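Local coordinates for putative type VI secretion protein (Escherichia coli, PDB 6SJL) that forms the trimeric spike of the type VI secretion system and binds the Tle1 effector, which it probably carries into target cells, at the interface of chains A and B. Sequence-based numbering; all coordinates share one arbitrary frame. Chains: chain A/B, Putative type VI secretion protein.

Contact 1: the interface of chains A and B. Residues chain A 741-743; chain B 747-750.
In the intertwined beta-helical spike of VgrG, in the DUF2345 region, the start of strand 742-746 of chain A lies against the loop B:Cys747 to B:Gln750, which leads into strand 751-754 of chain B. The loop crosses the start of the strand and turns alongside it only at B:Gly749 to B:Gln750; hydrogen bonds from backbone and side chain join the two segments. The backbone NH of B:Gly749 donates to the carbonyl oxygen A:Gly741 O, with B:Gly749 N at 2.9 Å. It approaches from above the carbonyl plane, 45° out of it, and so does not follow a lone pair. With A:Gly741 O bound to B:Gly749 N, the next amide along chain B, B:Gln750 N, donates to the amide oxygen A:Asn742 OD1 over 3.1 Å. The carboxamide of A:Asn742 is brought there by a first torsion that sets CG beside its own backbone N and anti to the carbonyl carbon (chi1 -49°), while the donor stays modestly tilted from the amide plane. A further bond returns to the main chain, A:Ile743 N giving its hydrogen to B:Gln750 O at 3.2 Å. B:Gln750 is thereby gripped at both backbone polar atoms, by the side chain of A:Asn742 and the backbone of A:Ile743, which should fix the orientation of the loop end. Its side chain adds little polar contact; the methylene CG passes the oxygen A:Asn742 OD1 at 3.8 Å, and the chain then extends away. Apolar packing flanks the bonds. A:Ile743 CG1, the first methylene of the longer branch, meets B:Cys747 CB at 3.9 Å, and the ring carbon B:Pro748 CD lies against A:Gly741 CA at 4.0 Å. Within chain B, the thiol B:Cys747 SG makes a weak hydrogen bond to B:Gly749 O, bridging the turn at the proline.

Contact 2: the interface of chains A and B. Residues chain A 668-671, 675; chain B 676-678.
Strand 667-671 of chain A and strand 675-679 of chain B pair in parallel, A:Thr668 facing B:Ser676, A:Val669 facing B:Leu677 and A:Val670 facing B:Leu678, as part of the intertwined beta-helix of the VgrG spike. Backbone hydrogen bonding joins the edges. A:Val669 is held at both ends, its N donating to B:Ser676 O over 2.8 Å and its O accepting from B:Leu678 N over 2.7 Å, the latter bond almost straight (174° at the hydrogen). B:Leu678 is likewise used twice, since its carbonyl oxygen O receives A:Ala671 N at 2.9 Å. The donors approach nearly head-on to the carbonyls, the regular pattern of parallel strand pairing.

Apolar side chains pack on both faces of this pair. On one face, the methyl A:Val669 CG2 meets B:Leu677 CD2 at 3.6 Å, the two side chains meeting at a slant. The leucine CG sits beside its backbone N (chi1 -46°). From a second strand of chain A, A:Val675 comes in at roughly a right angle; its CG1 packs on the stem of the leucine at B:Leu677 CB, 4.0 Å away, and also nears the other methyl, CD1. This leucine therefore wedges between valines of successive strands of chain A, probably towards the interior of the spike. On the opposite face A:Val670 and B:Leu678 lie alongside each other and point the same way, with A:Val670 CG1 touching B:Leu678 CD2 at 3.7 Å. With CG anti to its N (chi1 171°), the leucine side chain runs alongside the valine and presents CD2 to it.

Polar side chains contribute little by comparison. The hydroxyl B:Ser676 OG rests against the methyl A:Thr668 CG2 at 3.4 Å, a van der Waals contact rather than a bond between the two hydroxyls.

Contact 1: the interface of chains A and B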
loop_
_atom_site.group_PDB
_atom_site.type_symbol
_atom_site.label_atom_id
_atom_site.label_comp_id
_atom_site.label_asym_id
_atom_site.label_seq_id
_atom_site.Cartn_x
_atom_site.Cartn_y
_atom_site.Cartn_z
ATOM N N GLY A 741 -34.253 -23.416 -3.740
ATOM C CA GLY A 741 -33.572 -24.449 -4.479
ATOM C C GLY A 741 -33.953 -24.369 -5.931
ATOM O O GLY A 741 -33.878 -25.358 -6.649
ATOM N N ASN A 742 -34.350 -23.186 -6.376
ATOM C CA ASN A 742 -34.944 -22.980 -7.681
ATOM C C ASN A 742 -34.022 -22.156 -8.558
ATOM O O ASN A 742 -33.250 -21.334 -8.074
ATOM C CB ASN A 742 -36.264 -22.247 -7.575
ATOM C CG ASN A 742 -37.176 -22.837 -6.561
ATOM O OD1 ASN A 742 -37.397 -24.035 -6.529
ATOM N ND2 ASN A 742 -37.715 -21.993 -5.711
ATOM N N ILE A 743 -34.127 -22.372 -9.860
ATOM C CA ILE A 743 -33.476 -21.547 -10.862
ATOM C C ILE A 743 -34.572 -20.807 -11.590
ATOM O O ILE A 743 -35.490 -21.428 -12.122
ATOM C CB ILE A 743 -32.645 -22.382 -11.841
ATOM C CG1 ILE A 743 -31.590 -23.171 -11.091
ATOM C CG2 ILE A 743 -31.992 -21.497 -12.832
ATOM C CD1 ILE A 743 -30.664 -23.873 -11.960
ATOM N N CYS B 747 -31.233 -28.294 -10.132
ATOM C CA CYS B 747 -31.780 -27.745 -8.907
ATOM C C CYS B 747 -32.641 -28.796 -8.234
ATOM O O CYS B 747 -33.150 -29.697 -8.905
ATOM C CB CYS B 747 -32.590 -26.466 -9.164
ATOM S SG CYS B 747 -33.965 -26.612 -10.234
ATOM N N PRO B 748 -32.797 -28.730 -6.914
ATOM C CA PRO B 748 -33.780 -29.596 -6.264
ATOM C C PRO B 748 -35.202 -29.138 -6.487
ATOM O O PRO B 748 -36.112 -29.970 -6.519
ATOM C CB PRO B 748 -33.399 -29.512 -4.784
ATOM C CG PRO B 748 -32.169 -28.705 -4.725
ATOM C CD PRO B 748 -32.081 -27.904 -5.943
ATOM N N GLY B 749 -35.422 -27.838 -6.627
ATOM C CA GLY B 749 -36.744 -27.309 -6.834
ATOM C C GLY B 749 -37.112 -27.290 -8.294
ATOM O O GLY B 749 -36.888 -28.267 -9.005
ATOM N N GLN B 750 -37.653 -26.179 -8.760
ATOM C CA GLN B 750 -38.127 -26.053 -10.123
ATOM C C GLN B 750 -37.300 -25.029 -10.877
ATOM O O GLN B 750 -36.789 -24.078 -10.295
ATOM C CB GLN B 750 -39.578 -25.638 -10.145
ATOM C CG GLN B 750 -39.842 -24.389 -9.377
ATOM C CD GLN B 750 -41.020 -23.634 -9.907
ATOM O OE1 GLN B 750 -42.145 -24.121 -9.876
ATOM N NE2 GLN B 750 -40.778 -22.433 -10.400
#

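Contact 2: the interface of chains A and B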
loop_
_atom_site.group_PDB
_atom_site.type_symbol
_atom_site.label_atom_id
_atom_site.label_comp_id
_atom_site.label_asym_id
_atom_site.label_seq_id
_atom_site.Cartn_x
_atom_site.Cartn_y
_atom_site.Cartn_z
ATOM N N THR A 668 3.384 -5.508 4.094
ATOM C CA THR A 668 2.248 -5.732 4.958
ATOM C C THR A 668 1.656 -4.402 5.375
ATOM O O THR A 668 2.380 -3.440 5.597
ATOM C CB THR A 668 2.667 -6.545 6.169
ATOM O OG1 THR A 668 3.392 -7.698 5.733
ATOM C CG2 THR A 668 1.466 -6.997 6.945
ATOM N N VAL A 669 0.338 -4.340 5.444
ATOM C CA VAL A 669 -0.365 -3.201 6.008
ATOM C C VAL A 669 -1.468 -3.735 6.895
ATOM O O VAL A 669 -2.282 -4.545 6.452
ATOM C CB VAL A 669 -0.960 -2.283 4.930
ATOM C CG1 VAL A 669 -1.807 -1.263 5.562
ATOM C CG2 VAL A 669 0.104 -1.623 4.153
ATOM N N VAL A 670 -1.479 -3.313 8.150
ATOM C CA VAL A 670 -2.597 -3.554 9.040
ATOM C C VAL A 670 -3.044 -2.194 9.524
ATOM O O VAL A 670 -2.312 -1.522 10.249
ATOM C CB VAL A 670 -2.242 -4.463 10.217
ATOM C CG1 VAL A 670 -3.481 -4.888 10.920
ATOM C CG2 VAL A 670 -1.525 -5.663 9.743
ATOM N N ALA A 671 -4.231 -1.778 9.112
ATOM C CA ALA A 671 -4.830 -0.525 9.528
ATOM C C ALA A 671 -5.985 -0.831 10.453
ATOM O O ALA A 671 -6.819 -1.672 10.135
ATOM C CB ALA A 671 -5.329 0.272 8.336
ATOM N N VAL A 675 -8.200 0.603 4.875
ATOM C CA VAL A 675 -7.146 0.637 3.876
ATOM C C VAL A 675 -7.768 1.180 2.608
ATOM O O VAL A 675 -8.740 0.623 2.102
ATOM C CB VAL A 675 -6.522 -0.740 3.635
ATOM C CG1 VAL A 675 -5.632 -0.677 2.436
ATOM C CG2 VAL A 675 -5.737 -1.167 4.820
ATOM N N SER B 676 -0.018 -8.013 1.670
ATOM C CA SER B 676 -1.243 -8.172 2.429
ATOM C C SER B 676 -1.639 -6.825 2.977
ATOM O O SER B 676 -0.879 -6.212 3.720
ATOM C CB SER B 676 -1.092 -9.172 3.561
ATOM O OG SER B 676 -0.377 -8.601 4.615
ATOM N N LEU B 677 -2.807 -6.362 2.595
ATOM C CA LEU B 677 -3.416 -5.177 3.161
ATOM C C LEU B 677 -4.587 -5.650 3.988
ATOM O O LEU B 677 -5.573 -6.132 3.440
ATOM C CB LEU B 677 -3.873 -4.222 2.071
ATOM C CG LEU B 677 -2.915 -3.942 0.933
ATOM C CD1 LEU B 677 -3.635 -3.164 -0.101
ATOM C CD2 LEU B 677 -1.807 -3.136 1.457
ATOM N N LEU B 678 -4.479 -5.536 5.297
ATOM C CA LEU B 678 -5.555 -5.894 6.200
ATOM C C LEU B 678 -6.137 -4.637 6.807
ATOM O O LEU B 678 -5.411 -3.831 7.375
ATOM C CB LEU B 678 -5.068 -6.827 7.299
ATOM C CG LEU B 678 -6.073 -7.086 8.409
ATOM C CD1 LEU B 678 -7.221 -7.898 7.909
ATOM C CD2 LEU B 678 -5.417 -7.770 9.529
#

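The centres of the C-alpha atoms of contacts 1 and 2 lie about 41 Å apart along the spike, and the contacts share no residue or strand. A similar offset nevertheless connects them: in contact 2 A:Val669 forms a bridge with B:Leu677, eight residues further on, and in contact 1 A:Asn742 lies opposite B:Gln750 with a comparable offset. This suggests that each strand of one chain pairs with the following strand of its neighbour, as in three copies wound about one axis. Contact 2 shows this pairing in regular form, whereas contact 1, near the end of the helical part, uses a side-chain acceptor.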